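Local coordinates for glycerate dehydrogenase (Bacillus sp. 5mfcol3.1, PDB 6P2I), which probably reduces acyclic imino acids to amino acids with NADPH, using the two-domain fold of the D-2-hydroxyacid dehydrogenases, at residues A[101-106]-A[155-160]; A[197-202]-A[225-230]. One frame throughout, in Å; residues are numbered along the deposited sequence. Where two conformers were deposited one is given.

Overall arrangement
Both contacts are buried, and both meet NADP in the half of the chain built on the seven-stranded parallel sheet. Contact 1 packs two helices, 99-114 and 152-163, with no hydrogen bond between its segments; methyl groups do the work. Contact 2 begins as neighbouring parallel strands and runs past their ends into loops, so main-chain bonds, ordered waters and polar side chains replace much of the hydrocarbon. The two share no helix or strand but touch directly: Val-106 and Val-157 of contact 1 pack on the imidazole of His-199, and Val-102 lies on Thr-227. Contact 2 also carries Arg-229 of the D-arginine pocket, whereas contact 1 borders the second subunit.

Contact 1 (A[101-106]-A[155-160]). With NAP (NADP nicotinamide-adenine-dinucleotide phosphate), chain C.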
loop_
_atom_site.group_PDB
_atom_site.type_symbol
_atom_site.label_atom_id
_atom_site.label_comp_id
_atom_site.label_asym_id
_atom_site.label_seq_id
_atom_site.Cartn_x
_atom_site.Cartn_y
_atom_site.Cartn_z
ATOM N N ALA A 101 -5.916 -1.054 -11.914
ATOM C CA ALA A 101 -4.538 -0.633 -11.672
ATOM C C ALA A 101 -4.489 0.679 -10.896
ATOM O O ALA A 101 -3.735 0.812 -9.923
ATOM C CB ALA A 101 -3.790 -0.496 -13.004
ATOM N N VAL A 102 -5.303 1.662 -11.295
ATOM C CA VAL A 102 -5.237 2.962 -10.635
ATOM C C VAL A 102 -5.806 2.867 -9.226
ATOM O O VAL A 102 -5.255 3.444 -8.281
ATOM C CB VAL A 102 -5.959 4.041 -11.465
ATOM C CG1 VAL A 102 -5.957 5.381 -10.724
ATOM C CG2 VAL A 102 -5.265 4.188 -12.822
ATOM N N ALA A 103 -6.920 2.148 -9.064
ATOM C CA ALA A 103 -7.489 1.986 -7.730
ATOM C C ALA A 103 -6.493 1.326 -6.782
ATOM O O ALA A 103 -6.345 1.757 -5.631
ATOM C CB ALA A 103 -8.782 1.174 -7.806
ATOM N N GLU A 104 -5.788 0.294 -7.245
ATOM C CA GLU A 104 -4.769 -0.303 -6.383
ATOM C C GLU A 104 -3.645 0.681 -6.096
ATOM O O GLU A 104 -3.098 0.697 -4.987
ATOM C CB GLU A 104 -4.223 -1.588 -7.008
ATOM C CG GLU A 104 -5.236 -2.710 -6.978
ATOM C CD GLU A 104 -4.705 -4.053 -7.449
ATOM O OE1 GLU A 104 -3.469 -4.246 -7.485
ATOM O OE2 GLU A 104 -5.546 -4.920 -7.786
ATOM N N HIS A 105 -3.307 1.533 -7.072
ATOM C CA HIS A 105 -2.262 2.521 -6.841
ATOM C C HIS A 105 -2.656 3.526 -5.779
ATOM O O HIS A 105 -1.786 4.037 -5.061
ATOM C CB HIS A 105 -1.940 3.256 -8.145
ATOM C CG HIS A 105 -0.593 3.887 -8.161
ATOM N ND1 HIS A 105 0.564 3.166 -8.370
ATOM C CD2 HIS A 105 -0.211 5.182 -8.033
ATOM C CE1 HIS A 105 1.597 3.991 -8.380
ATOM N NE2 HIS A 105 1.155 5.218 -8.169
ATOM N N VAL A 106 -3.949 3.854 -5.677
ATOM C CA VAL A 106 -4.385 4.750 -4.612
ATOM C C VAL A 106 -3.978 4.179 -3.257
ATOM O O VAL A 106 -3.466 4.898 -2.388
ATOM C CB VAL A 106 -5.909 4.970 -4.678
ATOM C CG1 VAL A 106 -6.413 5.657 -3.416
ATOM C CG2 VAL A 106 -6.299 5.784 -5.922
ATOM N N GLN A 155 -15.406 4.440 -8.163
ATOM C CA GLN A 155 -16.199 3.317 -7.657
ATOM C C GLN A 155 -15.337 2.094 -7.378
ATOM O O GLN A 155 -15.654 1.307 -6.479
ATOM C CB GLN A 155 -17.306 2.965 -8.645
ATOM C CG GLN A 155 -18.452 3.951 -8.609
ATOM C CD GLN A 155 -19.514 3.627 -9.633
ATOM O OE1 GLN A 155 -19.943 2.483 -9.747
ATOM N NE2 GLN A 155 -19.948 4.634 -10.385
ATOM N N THR A 156 -14.265 1.900 -8.144
ATOM C CA THR A 156 -13.362 0.790 -7.856
ATOM C C THR A 156 -12.633 1.024 -6.543
ATOM O O THR A 156 -12.497 0.098 -5.729
ATOM C CB THR A 156 -12.371 0.584 -9.011
ATOM O OG1 THR A 156 -13.091 0.464 -10.246
ATOM C CG2 THR A 156 -11.577 -0.699 -8.804
ATOM N N VAL A 157 -12.187 2.258 -6.306
ATOM C CA VAL A 157 -11.576 2.593 -5.023
ATOM C C VAL A 157 -12.573 2.369 -3.894
ATOM O O VAL A 157 -12.226 1.821 -2.835
ATOM C CB VAL A 157 -11.057 4.041 -5.035
ATOM C CG1 VAL A 157 -10.656 4.484 -3.614
ATOM C CG2 VAL A 157 -9.874 4.175 -5.989
ATOM N N ALA A 158 -13.828 2.778 -4.101
ATOM C CA ALA A 158 -14.840 2.574 -3.062
ATOM C C ALA A 158 -15.014 1.097 -2.732
ATOM O O ALA A 158 -15.196 0.732 -1.562
ATOM C CB ALA A 158 -16.174 3.187 -3.493
ATOM N N GLU A 159 -14.981 0.226 -3.745
ATOM C CA GLU A 159 -15.147 -1.203 -3.480
ATOM C C GLU A 159 -14.037 -1.716 -2.579
ATOM O O GLU A 159 -14.289 -2.463 -1.623
ATOM C CB GLU A 159 -15.150 -2.003 -4.780
ATOM C CG GLU A 159 -16.299 -1.769 -5.703
ATOM C CD GLU A 159 -16.189 -2.659 -6.924
ATOM O OE1 GLU A 159 -15.999 -3.885 -6.745
ATOM O OE2 GLU A 159 -16.260 -2.133 -8.054
ATOM N N ILE A 160 -12.796 -1.349 -2.894
ATOM C CA ILE A 160 -11.669 -1.754 -2.062
ATOM C C ILE A 160 -11.795 -1.149 -0.670
ATOM O O ILE A 160 -11.575 -1.830 0.341
ATOM C CB ILE A 160 -10.339 -1.360 -2.723
ATOM C CG1 ILE A 160 -10.168 -2.074 -4.069
ATOM C CG2 ILE A 160 -9.182 -1.673 -1.789
ATOM C CD1 ILE A 160 -9.009 -1.557 -4.857
HETATM P PA NAP C . -15.352 8.717 -15.143
HETATM O O1A NAP C . -15.769 9.648 -16.262
HETATM O O2A NAP C . -15.889 7.317 -15.104
HETATM O O5B NAP C . -15.740 9.419 -13.761
HETATM C C5B NAP C . -15.542 10.815 -13.558
HETATM C C4B NAP C . -16.216 11.180 -12.241
HETATM O O4B NAP C . -15.938 12.559 -11.984
HETATM C C3B NAP C . -17.740 11.048 -12.311
HETATM O O3B NAP C . -18.246 10.742 -10.996
HETATM C C2B NAP C . -18.196 12.440 -12.675
HETATM O O2B NAP C . -19.522 12.719 -12.253
HETATM C C1B NAP C . -17.193 13.238 -11.862
HETATM N N9A NAP C . -17.121 14.633 -12.324
HETATM C C8A NAP C . -16.938 15.063 -13.588
HETATM N N7A NAP C . -16.951 16.418 -13.629
HETATM C C5A NAP C . -17.167 16.849 -12.373
HETATM C C6A NAP C . -17.295 18.160 -11.706
HETATM N N6A NAP C . -17.201 19.307 -12.420
HETATM N N1A NAP C . -17.504 18.163 -10.374
HETATM C C2A NAP C . -17.600 17.028 -9.648
HETATM N N3A NAP C . -17.493 15.794 -10.176
HETATM C C4A NAP C . -17.281 15.665 -11.517
HETATM O O3 NAP C . -13.738 8.780 -15.124
HETATM P PN NAP C . -12.719 7.656 -14.592
HETATM O O1N NAP C . -12.642 6.516 -15.576
HETATM O O2N NAP C . -13.029 7.331 -13.148
HETATM O O5D NAP C . -11.336 8.467 -14.695
HETATM C C5D NAP C . -11.149 9.670 -13.942
HETATM C C4D NAP C . -9.812 10.312 -14.285
HETATM O O4D NAP C . -8.758 9.451 -13.864
HETATM C C3D NAP C . -9.552 10.479 -15.775
HETATM O O3D NAP C . -10.178 11.652 -16.317
HETATM C C2D NAP C . -8.033 10.534 -15.831
HETATM O O2D NAP C . -7.603 11.901 -15.831
HETATM C C1D NAP C . -7.573 9.817 -14.558
HETATM N N1N NAP C . -6.780 8.628 -14.893
HETATM C C2N NAP C . -5.535 8.505 -14.401
HETATM C C3N NAP C . -4.745 7.401 -14.711
HETATM C C7N NAP C . -3.340 7.295 -14.171
HETATM O O7N NAP C . -2.561 6.507 -14.687
HETATM N N7N NAP C . -2.938 8.101 -13.178
HETATM C C4N NAP C . -5.268 6.411 -15.548
HETATM C C5N NAP C . -6.560 6.564 -16.057
HETATM C C6N NAP C . -7.298 7.688 -15.702
HETATM P P2B NAP C . -20.828 12.359 -13.133
HETATM O O1X NAP C . -20.593 12.992 -14.494
HETATM O O2X NAP C . -20.857 10.856 -13.205
HETATM O O3X NAP C . -21.959 12.932 -12.321
#
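Ala-103 presses its methyl group against three residues of helix 152-163: Thr-156, Val-157 and Ile-160. A side chain this short lets the helices, crossing at -51°, bring their axes within 8.8 Å. Val-157 supplies the largest share of the other surface. Its CG2, anti to the carbonyl carbon, lies 3.7 Å from Ala-103 CB and also meets Val-106 CG2 at 3.9 Å, the two valine side chains crossing at about a right angle. A beta-branched residue suits this place because its CG1 branch diverges from the methyl that fills the helix interface. One turn on, the longer Ile-160 reaches back, and its CD1 stands 4.0 Å from Ala-103 CB. Thr-156 divides its two branches: CG2 packs at 3.5 Å from Ala-103 CB, while OG1 is hydrogen-bonded to Gln-152 O in its own helix. On helix 99-114, Val-102 serves the cofactor instead, its CG2 3.5 Å from NADP C4N, the nicotinamide carbon that exchanges hydride. Around the pair, Phe-107 of helix 99-114 covers Val-157 and Ile-160, Phe-164 of the second subunit packs on Ile-160, and Val-157 rests on Ile-145 and Leu-147 of strand 144-148.

Contact 2 (A[197-202]-A[225-230]); sequences SLHIPR and INTCRG. With NAP (NADP nicotinamide-adenine-dinucleotide phosphate), chain C.
Leu-198 and Ile-225 join neighbouring parallel strands of a Rossmann-type sheet, the two strands of a beta-alpha-beta unit, through a hydrogen bond from Leu-198 N to Ile-225 O, 3.2 Å. Beyond it the chains form loops that line the NADP site. Cys-228 turns its sulfur toward the other loop: with SG anti to the carbonyl carbon (chi1 -66°), it receives a weak hydrogen bond from Ile-200 N at 3.4 Å. Its modest bulk and polarisable sulfur suit a place among main-chain atoms. Thr-227 points OG1 obliquely at the His-199 ring, 3.5 Å from CE1, and a water bonded to this hydroxyl and to His-199 ND1 donates to NADP O4D. Asn-226 holds the turn after its strand: OD1 accepts from Cys-228 N at 2.9 Å, an Asx turn, while ND2 donates to Arg-229 O at 2.9 Å, with that oxygen close to the amide plane. In one of its two conformers, hence with some doubt, Leu-198 crosses this amide obliquely, CD1 3.5 Å from Asn-226 OD1. A leucine in place of Asn-226 would probably leave Cys-228 N and Arg-229 O without these mates and free the turn to shift. At the far end, in one of two conformers of Arg-229 and so again less certainly, Arg-202 brings NH1 edge-on over the centre of that residue's guanidinium, 3.4 Å from CZ, the planes 82° apart. Salt bridges from Arg-202 to Glu-207 and from Arg-229 to Asp-77 probably offset the like charges, and Arg-229 belongs to the D-arginine pocket. The nicotinamide amide N7N of NADP donates to Thr-227 O at 2.8 Å, with an N-H...O angle of 167°.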
loop_
_atom_site.group_PDB
_atom_site.type_symbol
_atom_site.label_atom_id
_atom_site.label_comp_id
_atom_site.label_asym_id
_atom_site.label_seq_id
_atom_site.Cartn_x
_atom_site.Cartn_y
_atom_site.Cartn_z
ATOM N N SER A 197 -9.172 11.364 -2.155
ATOM C CA SER A 197 -8.612 10.878 -3.416
ATOM C C SER A 197 -9.388 11.458 -4.591
ATOM O O SER A 197 -10.624 11.422 -4.602
ATOM C CB SER A 197 -8.631 9.342 -3.469
ATOM O OG SER A 197 -7.864 8.853 -4.550
ATOM N N LEU A 198 -8.661 11.974 -5.588
ATOM C CA LEU A 198 -9.270 12.597 -6.759
ATOM C C LEU A 198 -9.449 11.575 -7.879
ATOM O O LEU A 198 -8.518 10.828 -8.199
ATOM C CB LEU A 198 -8.411 13.766 -7.257
ATOM C CG LEU A 198 -8.492 15.047 -6.420
ATOM C CD1 LEU A 198 -7.200 15.855 -6.516
ATOM C CD2 LEU A 198 -9.682 15.893 -6.859
ATOM N N HIS A 199 -10.641 11.562 -8.484
ATOM C CA HIS A 199 -10.966 10.650 -9.577
ATOM C C HIS A 199 -11.896 11.361 -10.554
ATOM O O HIS A 199 -13.008 10.930 -10.829
ATOM C CB HIS A 199 -11.564 9.362 -9.023
ATOM C CG HIS A 199 -10.614 8.637 -8.133
ATOM N ND1 HIS A 199 -9.484 8.011 -8.618
ATOM C CD2 HIS A 199 -10.572 8.507 -6.785
ATOM C CE1 HIS A 199 -8.809 7.492 -7.608
ATOM N NE2 HIS A 199 -9.445 7.779 -6.486
ATOM N N ILE A 200 -11.405 12.470 -11.099
ATOM C CA ILE A 200 -12.224 13.403 -11.863
ATOM C C ILE A 200 -11.445 13.852 -13.094
ATOM O O ILE A 200 -10.215 14.004 -13.028
ATOM C CB ILE A 200 -12.642 14.575 -10.955
ATOM C CG1 ILE A 200 -13.692 15.464 -11.599
ATOM C CG2 ILE A 200 -11.433 15.383 -10.494
ATOM C CD1 ILE A 200 -14.115 16.596 -10.696
ATOM N N PRO A 201 -12.101 14.023 -14.235
ATOM C CA PRO A 201 -11.395 14.520 -15.421
ATOM C C PRO A 201 -11.008 15.974 -15.250
ATOM O O PRO A 201 -11.654 16.737 -14.526
ATOM C CB PRO A 201 -12.424 14.350 -16.539
ATOM C CG PRO A 201 -13.730 14.498 -15.842
ATOM C CD PRO A 201 -13.531 13.792 -14.518
ATOM N N ARG A 202 -9.942 16.362 -15.938
ATOM C CA ARG A 202 -9.529 17.757 -15.988
ATOM C C ARG A 202 -10.219 18.477 -17.140
ATOM O O ARG A 202 -10.140 18.040 -18.294
ATOM C CB ARG A 202 -8.014 17.864 -16.138
ATOM C CG ARG A 202 -7.523 19.290 -16.303
ATOM C CD ARG A 202 -6.296 19.323 -17.180
ATOM N NE ARG A 202 -5.697 20.646 -17.231
ATOM C CZ ARG A 202 -4.493 20.889 -17.734
ATOM N NH1 ARG A 202 -3.765 19.890 -18.217
ATOM N NH2 ARG A 202 -4.016 22.126 -17.748
ATOM N N ILE A 225 -4.524 12.037 -1.919
ATOM C CA ILE A 225 -4.045 11.197 -3.017
ATOM C C ILE A 225 -4.516 11.813 -4.327
ATOM O O ILE A 225 -5.702 12.122 -4.475
ATOM C CB ILE A 225 -4.552 9.746 -2.891
ATOM C CG1 ILE A 225 -4.198 9.142 -1.517
ATOM C CG2 ILE A 225 -4.010 8.897 -4.044
ATOM C CD1 ILE A 225 -2.694 9.021 -1.271
ATOM N N ASN A 226 -3.600 11.987 -5.287
ATOM C CA ASN A 226 -3.991 12.459 -6.611
ATOM C C ASN A 226 -3.405 11.546 -7.686
ATOM O O ASN A 226 -2.215 11.627 -8.003
ATOM C CB ASN A 226 -3.573 13.907 -6.838
ATOM C CG ASN A 226 -4.211 14.481 -8.082
ATOM O OD1 ASN A 226 -5.183 13.917 -8.592
ATOM N ND2 ASN A 226 -3.659 15.579 -8.598
ATOM N N THR A 227 -4.248 10.678 -8.247
ATOM C CA THR A 227 -3.911 9.945 -9.459
ATOM C C THR A 227 -4.442 10.637 -10.706
ATOM O O THR A 227 -4.430 10.033 -11.782
ATOM C CB THR A 227 -4.448 8.514 -9.407
ATOM O OG1 THR A 227 -5.866 8.531 -9.185
ATOM C CG2 THR A 227 -3.814 7.726 -8.262
ATOM N N CYS A 228 -4.925 11.873 -10.585
ATOM C CA CYS A 228 -5.398 12.643 -11.725
ATOM C C CYS A 228 -4.427 13.793 -12.003
ATOM O O CYS A 228 -3.313 13.837 -11.472
ATOM C CB CYS A 228 -6.820 13.134 -11.466
ATOM S SG CYS A 228 -8.039 11.804 -11.368
ATOM N N ARG A 229 -4.852 14.721 -12.860
ATOM C CA ARG A 229 -3.981 15.817 -13.263
ATOM C C ARG A 229 -3.573 16.658 -12.059
ATOM O O ARG A 229 -4.363 16.878 -11.137
ATOM C CB ARG A 229 -4.681 16.698 -14.298
ATOM C CG ARG A 229 -4.721 16.098 -15.694
ATOM C CD ARG A 229 -3.364 16.199 -16.375
ATOM N NE ARG A 229 -3.489 16.342 -17.824
ATOM C CZ ARG A 229 -2.499 16.729 -18.618
ATOM N NH1 ARG A 229 -2.695 16.833 -19.926
ATOM N NH2 ARG A 229 -1.310 17.006 -18.102
ATOM N N GLY A 230 -2.320 17.123 -12.069
ATOM C CA GLY A 230 -1.876 18.031 -11.023
ATOM C C GLY A 230 -2.631 19.345 -11.030
ATOM O O GLY A 230 -2.815 19.970 -9.979
HETATM P PA NAP C . -15.352 8.717 -15.143
HETATM O O1A NAP C . -15.769 9.648 -16.262
HETATM O O2A NAP C . -15.889 7.317 -15.104
HETATM O O5B NAP C . -15.740 9.419 -13.761
HETATM C C5B NAP C . -15.542 10.815 -13.558
HETATM C C4B NAP C . -16.216 11.180 -12.241
HETATM O O4B NAP C . -15.938 12.559 -11.984
HETATM C C3B NAP C . -17.740 11.048 -12.311
HETATM O O3B NAP C . -18.246 10.742 -10.996
HETATM C C2B NAP C . -18.196 12.440 -12.675
HETATM O O2B NAP C . -19.522 12.719 -12.253
HETATM C C1B NAP C . -17.193 13.238 -11.862
HETATM N N9A NAP C . -17.121 14.633 -12.324
HETATM C C8A NAP C . -16.938 15.063 -13.588
HETATM N N7A NAP C . -16.951 16.418 -13.629
HETATM C C5A NAP C . -17.167 16.849 -12.373
HETATM C C6A NAP C . -17.295 18.160 -11.706
HETATM N N6A NAP C . -17.201 19.307 -12.420
HETATM N N1A NAP C . -17.504 18.163 -10.374
HETATM C C2A NAP C . -17.600 17.028 -9.648
HETATM N N3A NAP C . -17.493 15.794 -10.176
HETATM C C4A NAP C . -17.281 15.665 -11.517
HETATM O O3 NAP C . -13.738 8.780 -15.124
HETATM P PN NAP C . -12.719 7.656 -14.592
HETATM O O1N NAP C . -12.642 6.516 -15.576
HETATM O O2N NAP C . -13.029 7.331 -13.148
HETATM O O5D NAP C . -11.336 8.467 -14.695
HETATM C C5D NAP C . -11.149 9.670 -13.942
HETATM C C4D NAP C . -9.812 10.312 -14.285
HETATM O O4D NAP C . -8.758 9.451 -13.864
HETATM C C3D NAP C . -9.552 10.479 -15.775
HETATM O O3D NAP C . -10.178 11.652 -16.317
HETATM C C2D NAP C . -8.033 10.534 -15.831
HETATM O O2D NAP C . -7.603 11.901 -15.831
HETATM C C1D NAP C . -7.573 9.817 -14.558
HETATM N N1N NAP C . -6.780 8.628 -14.893
HETATM C C2N NAP C . -5.535 8.505 -14.401
HETATM C C3N NAP C . -4.745 7.401 -14.711
HETATM C C7N NAP C . -3.340 7.295 -14.171
HETATM O O7N NAP C . -2.561 6.507 -14.687
HETATM N N7N NAP C . -2.938 8.101 -13.178
HETATM C C4N NAP C . -5.268 6.411 -15.548
HETATM C C5N NAP C . -6.560 6.564 -16.057
HETATM C C6N NAP C . -7.298 7.688 -15.702
HETATM P P2B NAP C . -20.828 12.359 -13.133
HETATM O O1X NAP C . -20.593 12.992 -14.494
HETATM O O2X NAP C . -20.857 10.856 -13.205
HETATM O O3X NAP C . -21.959 12.932 -12.321
HETATM O O HOH W 1 -6.511 9.789 -6.825
HETATM O O HOH W 2 -8.076 8.387 -11.069
HETATM O O HOH W 3 -7.682 14.470 -14.211
#